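Local coordinates for putative lipase (Bacteroides thetaiotaomicron VPI-5482, PDB 3BZW), which is a putative lipase of the GDSL/SGNH hydrolase family that probably hydrolyses ester bonds, perhaps those of lysophospholipids, at residues Q70-P75 with R146-I151; V164-P168 with V199-A205; P61-G65 with K80-H85. Residue numbers count along the deposited sequence, not the author numbering.

Interaction 1: Q70-P75 with R146-I151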
ATOM      1  N   GLN A  70      11.514  19.848  31.698  1.00  7.44           N
ATOM      2  CA  GLN A  70      10.837  18.876  30.845  1.00  7.61           C
ATOM      3  C   GLN A  70       9.349  18.817  31.177  1.00  6.84           C
ATOM      4  O   GLN A  70       8.880  19.516  32.076  1.00  7.36           O
ATOM      5  CB  GLN A  70      11.481  17.505  31.049  1.00  7.21           C
ATOM      6  CG  GLN A  70      12.959  17.472  30.668  1.00  8.99           C
ATOM      7  CD  GLN A  70      13.705  16.325  31.321  1.00  8.95           C
ATOM      8  OE1 GLN A  70      13.205  15.206  31.388  1.00 11.51           O
ATOM      9  NE2 GLN A  70      14.915  16.599  31.797  1.00 11.25           N
ATOM     10  N   TRP A  71       8.604  17.981  30.459  1.00  4.30           N
ATOM     11  CA  TRP A  71       7.172  17.874  30.703  1.00  4.71           C
ATOM     12  C   TRP A  71       6.805  17.455  32.123  1.00  4.20           C
ATOM     13  O   TRP A  71       5.656  17.621  32.535  1.00  5.01           O
ATOM     14  CB  TRP A  71       6.510  16.914  29.698  1.00  3.84           C
ATOM     15  CG  TRP A  71       5.730  17.637  28.634  1.00  3.80           C
ATOM     16  CD1 TRP A  71       6.201  18.102  27.435  1.00  4.18           C
ATOM     17  CD2 TRP A  71       4.354  18.029  28.702  1.00  3.95           C
ATOM     18  NE1 TRP A  71       5.201  18.761  26.754  1.00  2.97           N
ATOM     19  CE2 TRP A  71       4.058  18.732  27.510  1.00  4.14           C
ATOM     20  CE3 TRP A  71       3.339  17.859  29.658  1.00  4.77           C
ATOM     21  CZ2 TRP A  71       2.790  19.263  27.249  1.00  5.26           C
ATOM     22  CZ3 TRP A  71       2.078  18.387  29.399  1.00  5.71           C
ATOM     23  CH2 TRP A  71       1.816  19.082  28.203  1.00  5.25           C
ATOM     24  N   ASP A  72       7.765  16.932  32.883  1.00  5.69           N
ATOM     25  CA  ASP A  72       7.464  16.521  34.254  1.00  7.39           C
ATOM     26  C   ASP A  72       7.352  17.731  35.180  1.00  6.82           C
ATOM     27  O   ASP A  72       6.895  17.612  36.318  1.00  6.81           O
ATOM     28  CB  ASP A  72       8.532  15.546  34.782  1.00  6.99           C
ATOM     29  CG  ASP A  72       9.918  16.167  34.859  1.00 10.00           C
ATOM     30  OD1 ASP A  72      10.214  17.094  34.076  1.00 11.88           O
ATOM     31  OD2 ASP A  72      10.725  15.707  35.695  1.00 10.81           O
ATOM     32  N   ASP A  73       7.743  18.896  34.672  1.00  6.70           N
ATOM     33  CA  ASP A  73       7.704  20.127  35.453  1.00  7.79           C
ATOM     34  C   ASP A  73       6.451  20.966  35.179  1.00  7.10           C
ATOM     35  O   ASP A  73       6.269  22.026  35.776  1.00  7.62           O
ATOM     36  CB  ASP A  73       8.965  20.957  35.165  1.00  8.02           C
ATOM     37  CG  ASP A  73       9.219  22.035  36.212  1.00 10.13           C
ATOM     38  OD1 ASP A  73       9.197  21.710  37.422  1.00  6.46           O
ATOM     39  OD2 ASP A  73       9.454  23.203  35.825  1.00  7.56           O
ATOM     40  N   VAL A  74       5.583  20.488  34.291  1.00  4.79           N
ATOM     41  CA  VAL A  74       4.364  21.224  33.955  1.00  5.90           C
ATOM     42  C   VAL A  74       3.433  21.432  35.155  1.00  5.23           C
ATOM     43  O   VAL A  74       2.912  22.526  35.350  1.00  4.02           O
ATOM     44  CB  VAL A  74       3.601  20.539  32.796  1.00  4.33           C
ATOM     45  CG1 VAL A  74       2.214  21.166  32.621  1.00  6.54           C
ATOM     46  CG2 VAL A  74       4.403  20.692  31.503  1.00  3.23           C
ATOM     47  N   PRO A  75       3.202  20.385  35.967  1.00  6.53           N
ATOM     48  CA  PRO A  75       2.323  20.557  37.129  1.00  6.09           C
ATOM     49  C   PRO A  75       2.847  21.625  38.096  1.00  6.29           C
ATOM     50  O   PRO A  75       2.082  22.456  38.585  1.00  6.10           O
ATOM     51  CB  PRO A  75       2.309  19.164  37.758  1.00  7.46           C
ATOM     52  CG  PRO A  75       2.399  18.273  36.553  1.00  6.67           C
ATOM     53  CD  PRO A  75       3.486  18.955  35.739  1.00  6.94           C
ATOM     54  N   ARG A 146       3.948  11.687  31.376  1.00  5.40           N
ATOM     55  CA  ARG A 146       4.109  13.065  31.830  1.00  5.68           C
ATOM     56  C   ARG A 146       3.044  13.973  31.228  1.00  5.28           C
ATOM     57  O   ARG A 146       2.569  14.907  31.877  1.00  4.54           O
ATOM     58  CB  ARG A 146       5.500  13.585  31.456  1.00  6.03           C
ATOM     59  CG  ARG A 146       6.629  12.880  32.183  1.00  6.96           C
ATOM     60  CD  ARG A 146       7.982  13.413  31.742  1.00  6.51           C
ATOM     61  NE  ARG A 146       9.068  12.824  32.519  1.00  8.63           N
ATOM     62  CZ  ARG A 146      10.323  13.258  32.491  1.00 10.40           C
ATOM     63  NH1 ARG A 146      10.648  14.287  31.719  1.00 10.70           N
ATOM     64  NH2 ARG A 146      11.250  12.667  33.234  1.00 10.16           N
ATOM     65  N   ILE A 147       2.676  13.709  29.978  1.00  5.26           N
ATOM     66  CA  ILE A 147       1.655  14.512  29.323  1.00  5.32           C
ATOM     67  C   ILE A 147       0.306  14.238  29.991  1.00  6.37           C
ATOM     68  O   ILE A 147      -0.483  15.159  30.209  1.00  4.46           O
ATOM     69  CB  ILE A 147       1.585  14.204  27.807  1.00  5.30           C
ATOM     70  CG1 ILE A 147       2.866  14.703  27.126  1.00  5.07           C
ATOM     71  CG2 ILE A 147       0.372  14.885  27.184  1.00  5.83           C
ATOM     72  CD1 ILE A 147       2.982  14.334  25.651  1.00  4.43           C
ATOM     73  N   ASN A 148       0.048  12.976  30.325  1.00  5.96           N
ATOM     74  CA  ASN A 148      -1.206  12.621  30.986  1.00  5.55           C
ATOM     75  C   ASN A 148      -1.310  13.361  32.319  1.00  5.26           C
ATOM     76  O   ASN A 148      -2.344  13.953  32.631  1.00  5.08           O
ATOM     77  CB  ASN A 148      -1.289  11.110  31.243  1.00  5.18           C
ATOM     78  CG  ASN A 148      -1.552  10.312  29.980  1.00  5.92           C
ATOM     79  OD1 ASN A 148      -2.064  10.835  28.989  1.00  5.33           O
ATOM     80  ND2 ASN A 148      -1.223   9.026  30.020  1.00  5.93           N
ATOM     81  N   ILE A 149      -0.235  13.317  33.101  1.00  4.74           N
ATOM     82  CA  ILE A 149      -0.197  13.990  34.400  1.00  5.38           C
ATOM     83  C   ILE A 149      -0.312  15.509  34.225  1.00  6.19           C
ATOM     84  O   ILE A 149      -1.066  16.176  34.942  1.00  4.85           O
ATOM     85  CB  ILE A 149       1.124  13.691  35.149  1.00  6.98           C
ATOM     86  CG1 ILE A 149       1.177  12.215  35.549  1.00  7.59           C
ATOM     87  CG2 ILE A 149       1.248  14.602  36.368  1.00  7.15           C
ATOM     88  CD1 ILE A 149       2.528  11.761  36.090  1.00 10.23           C
ATOM     89  N   GLY A 150       0.439  16.042  33.266  1.00  5.46           N
ATOM     90  CA  GLY A 150       0.431  17.475  33.016  1.00  6.13           C
ATOM     91  C   GLY A 150      -0.896  18.064  32.572  1.00  7.09           C
ATOM     92  O   GLY A 150      -1.345  19.078  33.112  1.00  6.86           O
ATOM     93  N   ILE A 151      -1.529  17.447  31.580  1.00  5.99           N
ATOM     94  CA  ILE A 151      -2.807  17.954  31.105  1.00  6.40           C
ATOM     95  C   ILE A 151      -3.885  17.783  32.176  1.00  7.02           C
ATOM     96  O   ILE A 151      -4.780  18.618  32.304  1.00  6.80           O
ATOM     97  CB  ILE A 151      -3.224  17.269  29.783  1.00  4.95           C
ATOM     98  CG1 ILE A 151      -2.215  17.638  28.683  1.00  7.00           C
ATOM     99  CG2 ILE A 151      -4.616  17.724  29.368  1.00  5.06           C
ATOM    100  CD1 ILE A 151      -2.519  17.047  27.317  1.00  6.87           C
TER
HETATM  101  O   HOH W   1      14.059  13.129  32.836  1.00 15.31           O
HETATM  102  O   HOH W   2       3.749  16.176  33.949  1.00  6.69           O
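In the alpha/beta/alpha fold of an SGNH hydrolase, this contact joins the loop and first turn that open helix 74-85 to the flank of helix 143-157. R146 and W71 have the most surface covered. The extended R146 side chain runs along the loop and donates a hydrogen bond from NH1 to Q70 OE1 (2.7 Å, 171°); a water also joins Q70 OE1 to R146 NH2. D72 CB lies over the guanidinium face, and D72 OD1 forms a long, out-of-plane salt bridge with R146 NH1 (3.7 Å), whose second acidic partner is D100. W71 lays its six-membered ring over I147, with CG1 4.1 Å from the centroid in a CH-pi contact. The ring edge reaches G150, W71 CZ3 lying 4.1 Å from G150 CA; a beta carbon there would clash with the indole. P75 CG packs on I149 CG2 at 3.9 Å. A second water donates to both W71 O (2.8 Å) and R146 O (2.7 Å), bridging the two backbones.

Interaction 2: V164-P168 with V199-A205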
ATOM      1  N   VAL A 164      -3.653  26.027  25.707  1.00  5.22           N
ATOM      2  CA  VAL A 164      -3.170  25.558  24.412  1.00  5.68           C
ATOM      3  C   VAL A 164      -1.761  24.975  24.476  1.00  6.05           C
ATOM      4  O   VAL A 164      -0.893  25.505  25.173  1.00  4.65           O
ATOM      5  CB  VAL A 164      -3.174  26.721  23.399  1.00  5.75           C
ATOM      6  CG1 VAL A 164      -2.961  26.191  21.985  1.00  6.57           C
ATOM      7  CG2 VAL A 164      -4.480  27.496  23.509  1.00  6.55           C
ATOM      8  N   LEU A 165      -1.541  23.884  23.745  1.00  5.45           N
ATOM      9  CA  LEU A 165      -0.230  23.242  23.707  1.00  4.91           C
ATOM     10  C   LEU A 165       0.497  23.614  22.420  1.00  5.36           C
ATOM     11  O   LEU A 165      -0.117  23.700  21.358  1.00  4.59           O
ATOM     12  CB  LEU A 165      -0.369  21.719  23.753  1.00  5.94           C
ATOM     13  CG  LEU A 165      -1.183  21.100  24.887  1.00  5.24           C
ATOM     14  CD1 LEU A 165      -1.081  19.583  24.803  1.00  5.28           C
ATOM     15  CD2 LEU A 165      -0.662  21.605  26.224  1.00  5.85           C
ATOM     16  N   LEU A 166       1.804  23.827  22.521  1.00  5.04           N
ATOM     17  CA  LEU A 166       2.616  24.155  21.355  1.00  5.50           C
ATOM     18  C   LEU A 166       3.643  23.040  21.185  1.00  4.83           C
ATOM     19  O   LEU A 166       4.275  22.619  22.156  1.00  3.95           O
ATOM     20  CB  LEU A 166       3.350  25.486  21.557  1.00  5.59           C
ATOM     21  CG  LEU A 166       2.539  26.736  21.908  1.00  6.59           C
ATOM     22  CD1 LEU A 166       3.481  27.934  21.990  1.00  8.97           C
ATOM     23  CD2 LEU A 166       1.464  26.975  20.870  1.00  8.66           C
ATOM     24  N   THR A 167       3.807  22.559  19.958  1.00  5.75           N
ATOM     25  CA  THR A 167       4.778  21.508  19.700  1.00  5.32           C
ATOM     26  C   THR A 167       6.189  22.095  19.671  1.00  6.46           C
ATOM     27  O   THR A 167       6.388  23.253  19.300  1.00  5.67           O
ATOM     28  CB  THR A 167       4.511  20.789  18.353  1.00  3.79           C
ATOM     29  OG1 THR A 167       4.368  21.754  17.304  1.00  4.08           O
ATOM     30  CG2 THR A 167       3.245  19.940  18.444  1.00  5.89           C
ATOM     31  N   PRO A 168       7.187  21.296  20.071  1.00  6.79           N
ATOM     32  CA  PRO A 168       8.593  21.712  20.100  1.00  6.74           C
ATOM     33  C   PRO A 168       9.096  22.110  18.710  1.00  6.58           C
ATOM     34  O   PRO A 168       8.627  21.585  17.697  1.00  6.64           O
ATOM     35  CB  PRO A 168       9.308  20.472  20.632  1.00  6.53           C
ATOM     36  CG  PRO A 168       8.257  19.805  21.487  1.00  9.00           C
ATOM     37  CD  PRO A 168       7.023  19.944  20.627  1.00  7.24           C
ATOM     38  N   VAL A 199       7.254  15.320  19.263  1.00  5.44           N
ATOM     39  CA  VAL A 199       6.408  16.310  18.614  1.00  5.85           C
ATOM     40  C   VAL A 199       5.023  15.684  18.407  1.00  6.18           C
ATOM     41  O   VAL A 199       3.993  16.271  18.750  1.00  3.84           O
ATOM     42  CB  VAL A 199       7.000  16.713  17.238  1.00  6.33           C
ATOM     43  CG1 VAL A 199       6.010  17.562  16.463  1.00  6.63           C
ATOM     44  CG2 VAL A 199       8.302  17.476  17.444  1.00  6.73           C
ATOM     45  N   GLN A 200       5.012  14.471  17.866  1.00  5.83           N
ATOM     46  CA  GLN A 200       3.763  13.770  17.591  1.00  5.38           C
ATOM     47  C   GLN A 200       2.912  13.455  18.818  1.00  5.96           C
ATOM     48  O   GLN A 200       1.685  13.526  18.752  1.00  5.02           O
ATOM     49  CB  GLN A 200       4.046  12.494  16.799  1.00  6.60           C
ATOM     50  CG  GLN A 200       4.621  12.750  15.398  1.00  7.81           C
ATOM     51  CD  GLN A 200       3.761  13.688  14.559  1.00 10.06           C
ATOM     52  OE1 GLN A 200       2.546  13.511  14.458  1.00  7.52           O
ATOM     53  NE2 GLN A 200       4.394  14.687  13.944  1.00 10.50           N
ATOM     54  N   ALA A 201       3.550  13.117  19.936  1.00  5.31           N
ATOM     55  CA  ALA A 201       2.809  12.800  21.158  1.00  5.34           C
ATOM     56  C   ALA A 201       1.975  14.002  21.599  1.00  6.26           C
ATOM     57  O   ALA A 201       0.853  13.851  22.086  1.00  4.62           O
ATOM     58  CB  ALA A 201       3.771  12.396  22.271  1.00  4.95           C
ATOM     59  N   ILE A 202       2.526  15.199  21.440  1.00  5.46           N
ATOM     60  CA  ILE A 202       1.795  16.396  21.820  1.00  5.51           C
ATOM     61  C   ILE A 202       0.604  16.576  20.877  1.00  5.88           C
ATOM     62  O   ILE A 202      -0.518  16.839  21.320  1.00  5.16           O
ATOM     63  CB  ILE A 202       2.709  17.638  21.785  1.00  5.37           C
ATOM     64  CG1 ILE A 202       3.768  17.527  22.890  1.00  6.69           C
ATOM     65  CG2 ILE A 202       1.883  18.903  21.991  1.00  6.54           C
ATOM     66  CD1 ILE A 202       4.836  18.609  22.839  1.00  8.00           C
ATOM     67  N   LYS A 203       0.834  16.409  19.578  1.00  5.10           N
ATOM     68  CA  LYS A 203      -0.253  16.556  18.610  1.00  5.70           C
ATOM     69  C   LYS A 203      -1.383  15.573  18.913  1.00  7.67           C
ATOM     70  O   LYS A 203      -2.561  15.928  18.849  1.00  8.04           O
ATOM     71  CB  LYS A 203       0.257  16.324  17.185  1.00  3.54           C
ATOM     72  CG  LYS A 203       1.316  17.324  16.743  1.00  5.28           C
ATOM     73  CD  LYS A 203       1.712  17.141  15.284  1.00  6.70           C
ATOM     74  CE  LYS A 203       0.566  17.496  14.349  1.00  8.79           C
ATOM     75  NZ  LYS A 203       0.998  17.514  12.927  1.00  9.98           N
ATOM     76  N   GLU A 204      -1.015  14.338  19.242  1.00  6.13           N
ATOM     77  CA  GLU A 204      -1.995  13.298  19.554  1.00  8.49           C
ATOM     78  C   GLU A 204      -2.789  13.597  20.819  1.00  6.11           C
ATOM     79  O   GLU A 204      -3.949  13.196  20.945  1.00  6.69           O
ATOM     80  CB  GLU A 204      -1.288  11.953  19.705  1.00  8.92           C
ATOM     81  CG  GLU A 204      -0.840  11.358  18.384  1.00 14.26           C
ATOM     82  CD  GLU A 204       0.307  10.385  18.542  1.00 16.22           C
ATOM     83  OE1 GLU A 204       0.375   9.708  19.588  1.00 17.52           O
ATOM     84  OE2 GLU A 204       1.134  10.291  17.611  1.00 19.82           O
ATOM     85  N   ALA A 205      -2.162  14.295  21.759  1.00  4.94           N
ATOM     86  CA  ALA A 205      -2.827  14.632  23.014  1.00  5.43           C
ATOM     87  C   ALA A 205      -4.067  15.495  22.788  1.00  6.75           C
ATOM     88  O   ALA A 205      -4.980  15.502  23.613  1.00  7.63           O
ATOM     89  CB  ALA A 205      -1.851  15.343  23.954  1.00  6.04           C
TER
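Strand 164-166 and helix 199-205 run nearly antiparallel, their axes 9.0 Å apart at closest approach and their directions at 161°, as expected of a strand and the returning helix of a beta-alpha-beta crossover. The backbones come nearest just past the strand end, where the T167 and V199 CA atoms are 5.6 Å apart. No hydrogen bond crosses; the interface is apolar. I202 is its most deeply covered residue: its CG2 meets L165 CB (4.0 Å) and T167 CG2 (3.9 Å), while its CD1 presses on P168 CD at 3.4 Å. V199 CG2 extends the patch to P168 CD (4.2 Å), and at the other end A205 CB touches L165 CD1 (4.4 Å). T167 CG2 also packs on K203 CG (3.7 Å); the polar ends of both side chains, T167 OG1 and K203 NZ, turn to D215. Strand 162-166 pairs with strands 91-95 and 213-214, the latter completing the crossover, while I151 of helix 143-157 packs against L165 and A205 and Y143 against I202.

Interaction 3: P61-G65 with K80-H85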
ATOM      1  N   PRO A  61       2.240  38.986  30.491  1.00  5.89           N
ATOM      2  CA  PRO A  61       2.818  37.649  30.619  1.00  7.15           C
ATOM      3  C   PRO A  61       3.198  37.204  32.030  1.00  7.50           C
ATOM      4  O   PRO A  61       3.855  37.934  32.768  1.00  7.93           O
ATOM      5  CB  PRO A  61       4.041  37.740  29.720  1.00  6.61           C
ATOM      6  CG  PRO A  61       4.551  39.123  30.053  1.00  6.72           C
ATOM      7  CD  PRO A  61       3.280  39.974  30.137  1.00  6.15           C
ATOM      8  N   PHE A  62       2.764  36.006  32.400  1.00  6.47           N
ATOM      9  CA  PHE A  62       3.121  35.415  33.682  1.00  6.37           C
ATOM     10  C   PHE A  62       3.976  34.237  33.203  1.00  6.94           C
ATOM     11  O   PHE A  62       3.455  33.189  32.818  1.00  4.50           O
ATOM     12  CB  PHE A  62       1.876  34.927  34.431  1.00  6.71           C
ATOM     13  CG  PHE A  62       0.900  36.026  34.778  1.00  8.78           C
ATOM     14  CD1 PHE A  62       1.347  37.243  35.294  1.00  9.27           C
ATOM     15  CD2 PHE A  62      -0.468  35.830  34.626  1.00  7.67           C
ATOM     16  CE1 PHE A  62       0.441  38.244  35.651  1.00  7.43           C
ATOM     17  CE2 PHE A  62      -1.381  36.824  34.980  1.00  9.81           C
ATOM     18  CZ  PHE A  62      -0.922  38.033  35.494  1.00  8.68           C
ATOM     19  N   VAL A  63       5.291  34.429  33.209  1.00  5.27           N
ATOM     20  CA  VAL A  63       6.222  33.420  32.705  1.00  7.69           C
ATOM     21  C   VAL A  63       6.820  32.488  33.745  1.00  8.30           C
ATOM     22  O   VAL A  63       7.409  32.929  34.733  1.00  9.27           O
ATOM     23  CB  VAL A  63       7.376  34.098  31.932  1.00  8.09           C
ATOM     24  CG1 VAL A  63       8.271  33.050  31.299  1.00  8.60           C
ATOM     25  CG2 VAL A  63       6.810  35.037  30.878  1.00  8.67           C
ATOM     26  N   TYR A  64       6.688  31.188  33.501  1.00  5.71           N
ATOM     27  CA  TYR A  64       7.204  30.189  34.421  1.00  6.54           C
ATOM     28  C   TYR A  64       8.228  29.254  33.791  1.00  7.16           C
ATOM     29  O   TYR A  64       8.832  28.430  34.477  1.00  5.38           O
ATOM     30  CB  TYR A  64       6.028  29.406  35.014  1.00  6.79           C
ATOM     31  CG  TYR A  64       5.222  30.282  35.939  1.00  9.05           C
ATOM     32  CD1 TYR A  64       5.621  30.477  37.259  1.00  8.94           C
ATOM     33  CD2 TYR A  64       4.141  31.020  35.464  1.00  8.50           C
ATOM     34  CE1 TYR A  64       4.971  31.392  38.080  1.00 11.19           C
ATOM     35  CE2 TYR A  64       3.482  31.940  36.278  1.00 10.77           C
ATOM     36  CZ  TYR A  64       3.906  32.123  37.583  1.00 12.68           C
ATOM     37  OH  TYR A  64       3.287  33.059  38.382  1.00 14.39           O
ATOM     38  N   GLY A  65       8.437  29.398  32.485  1.00  7.71           N
ATOM     39  CA  GLY A  65       9.405  28.554  31.807  1.00  6.47           C
ATOM     40  C   GLY A  65      10.796  28.718  32.390  1.00  7.86           C
ATOM     41  O   GLY A  65      11.230  29.829  32.693  1.00  6.28           O
ATOM     42  N   LYS A  80       2.331  26.961  40.442  1.00  7.89           N
ATOM     43  CA  LYS A  80       2.894  28.246  40.826  1.00  9.90           C
ATOM     44  C   LYS A  80       2.092  29.366  40.172  1.00  8.74           C
ATOM     45  O   LYS A  80       1.850  30.408  40.783  1.00 10.37           O
ATOM     46  CB  LYS A  80       4.370  28.331  40.421  1.00 11.06           C
ATOM     47  CG  LYS A  80       5.130  29.430  41.148  1.00 16.08           C
ATOM     48  CD  LYS A  80       6.614  29.423  40.818  1.00 17.37           C
ATOM     49  CE  LYS A  80       7.340  30.494  41.621  1.00 21.09           C
ATOM     50  NZ  LYS A  80       8.769  30.642  41.227  1.00 22.06           N
ATOM     51  N   LEU A  81       1.675  29.144  38.932  1.00  6.96           N
ATOM     52  CA  LEU A  81       0.877  30.123  38.208  1.00  7.16           C
ATOM     53  C   LEU A  81      -0.441  30.342  38.949  1.00  7.48           C
ATOM     54  O   LEU A  81      -0.867  31.478  39.147  1.00  9.06           O
ATOM     55  CB  LEU A  81       0.596  29.623  36.786  1.00  6.92           C
ATOM     56  CG  LEU A  81      -0.417  30.394  35.938  1.00  9.62           C
ATOM     57  CD1 LEU A  81       0.087  31.802  35.669  1.00  8.47           C
ATOM     58  CD2 LEU A  81      -0.644  29.649  34.628  1.00  8.07           C
ATOM     59  N   LYS A  82      -1.079  29.249  39.360  1.00  8.35           N
ATOM     60  CA  LYS A  82      -2.349  29.318  40.083  1.00  9.44           C
ATOM     61  C   LYS A  82      -2.164  30.093  41.386  1.00 10.06           C
ATOM     62  O   LYS A  82      -2.941  30.994  41.709  1.00 11.21           O
ATOM     63  CB  LYS A  82      -2.856  27.907  40.402  1.00 11.55           C
ATOM     64  CG  LYS A  82      -4.254  27.856  41.030  1.00 14.99           C
ATOM     65  CD  LYS A  82      -5.321  28.275  40.027  1.00 16.76           C
ATOM     66  CE  LYS A  82      -6.719  28.295  40.637  1.00 19.43           C
ATOM     67  NZ  LYS A  82      -7.165  26.960  41.108  1.00 22.21           N
ATOM     68  N   LYS A  83      -1.121  29.737  42.124  1.00  9.78           N
ATOM     69  CA  LYS A  83      -0.819  30.378  43.398  1.00 11.80           C
ATOM     70  C   LYS A  83      -0.584  31.882  43.281  1.00 11.64           C
ATOM     71  O   LYS A  83      -1.187  32.676  44.002  1.00  9.77           O
ATOM     72  CB  LYS A  83       0.419  29.728  44.024  1.00 12.93           C
ATOM     73  CG  LYS A  83       0.892  30.393  45.310  1.00 19.17           C
ATOM     74  CD  LYS A  83       2.262  29.874  45.730  1.00 22.97           C
ATOM     75  CE  LYS A  83       2.823  30.675  46.899  1.00 27.27           C
ATOM     76  NZ  LYS A  83       4.202  30.236  47.284  1.00 28.01           N
ATOM     77  N   GLU A  84       0.288  32.274  42.361  1.00 10.44           N
ATOM     78  CA  GLU A  84       0.628  33.680  42.203  1.00 11.29           C
ATOM     79  C   GLU A  84      -0.322  34.537  41.368  1.00 11.63           C
ATOM     80  O   GLU A  84      -0.435  35.737  41.616  1.00 11.22           O
ATOM     81  CB  GLU A  84       2.046  33.799  41.641  1.00 11.25           C
ATOM     82  CG  GLU A  84       3.059  32.905  42.355  1.00 13.08           C
ATOM     83  CD  GLU A  84       4.470  33.085  41.833  1.00 13.53           C
ATOM     84  OE1 GLU A  84       4.625  33.308  40.618  1.00 13.93           O
ATOM     85  OE2 GLU A  84       5.421  32.991  42.635  1.00 16.33           O
ATOM     86  N   HIS A  85      -1.008  33.943  40.393  1.00 10.72           N
ATOM     87  CA  HIS A  85      -1.908  34.718  39.537  1.00 11.33           C
ATOM     88  C   HIS A  85      -3.227  34.033  39.188  1.00 11.59           C
ATOM     89  O   HIS A  85      -3.871  34.387  38.199  1.00 12.47           O
ATOM     90  CB  HIS A  85      -1.188  35.081  38.238  1.00 11.42           C
ATOM     91  CG  HIS A  85       0.078  35.851  38.449  1.00 12.07           C
ATOM     92  ND1 HIS A  85       0.090  37.143  38.926  1.00 10.66           N
ATOM     93  CD2 HIS A  85       1.375  35.500  38.277  1.00 11.26           C
ATOM     94  CE1 HIS A  85       1.340  37.556  39.042  1.00 11.75           C
ATOM     95  NE2 HIS A  85       2.138  36.578  38.654  1.00 13.53           N
TER
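The 61-65 segment is the end of strand 60-63 and the loop after it, facing the last turns of helix 74-85, the helix of the beta-alpha-beta crossover that links this strand to strand 91-95. F62 points toward the helix and lies face-to-face on the H85 imidazole, ring centroids 3.7 Å apart and planes at 5°, with F62 CD1 3.5 Å from H85 CD2. H85 CB also sits over the phenyl face, 3.9 Å from the centroid of the F62 ring, in a CH-pi contact. The stacked imidazole is hydrogen-bonded through ND1 to E88, so it is held from both a ring face and a nitrogen. V63, following the alternation of a strand, points away. Y64, just past the strand, turns back toward the helix and buries the most surface of the contact. Its ring lies across the start of 80-85, with L81 N over one face and CE1 against K80 CG (3.6 Å). Y64 OH donates a short hydrogen bond to E84 OE1 (2.6 Å) and lies 3.1 Å from H85 CD2, near the imidazole plane. L81 CD1 touches both F62 CB (3.8 Å) and Y64 CE2 (3.5 Å). Strand 60-63 is the outermost on this side of the parallel sheet within the chain: F62 and Y64 share backbone hydrogen bonds with strand 28-33, and P61 and V63 pack on W50 of helix 49-57.

Along the chain, the segments of interactions 1 and 3 alternate, in the order 61-65, 70-75, 80-85, 146-151. Both use helix 74-85: its start meets helix 143-157 in interaction 1, its end meets strand 60-63 in interaction 3. Their centres lie 16 Å apart without touching. Interaction 2 follows both and is 12 Å from interaction 1, which it touches: I151 CD1 packs on A205 CB (3.8 Å) and W71 NE1 approaches I202 CD1 (3.9 Å). Interactions 2 and 3, 21 Å apart, seat helices 195-210 and 74-85 against the same parallel sheet, at strands 162-166 and 60-63, while interaction 1 and its packing on interaction 2 join them through helix 143-157.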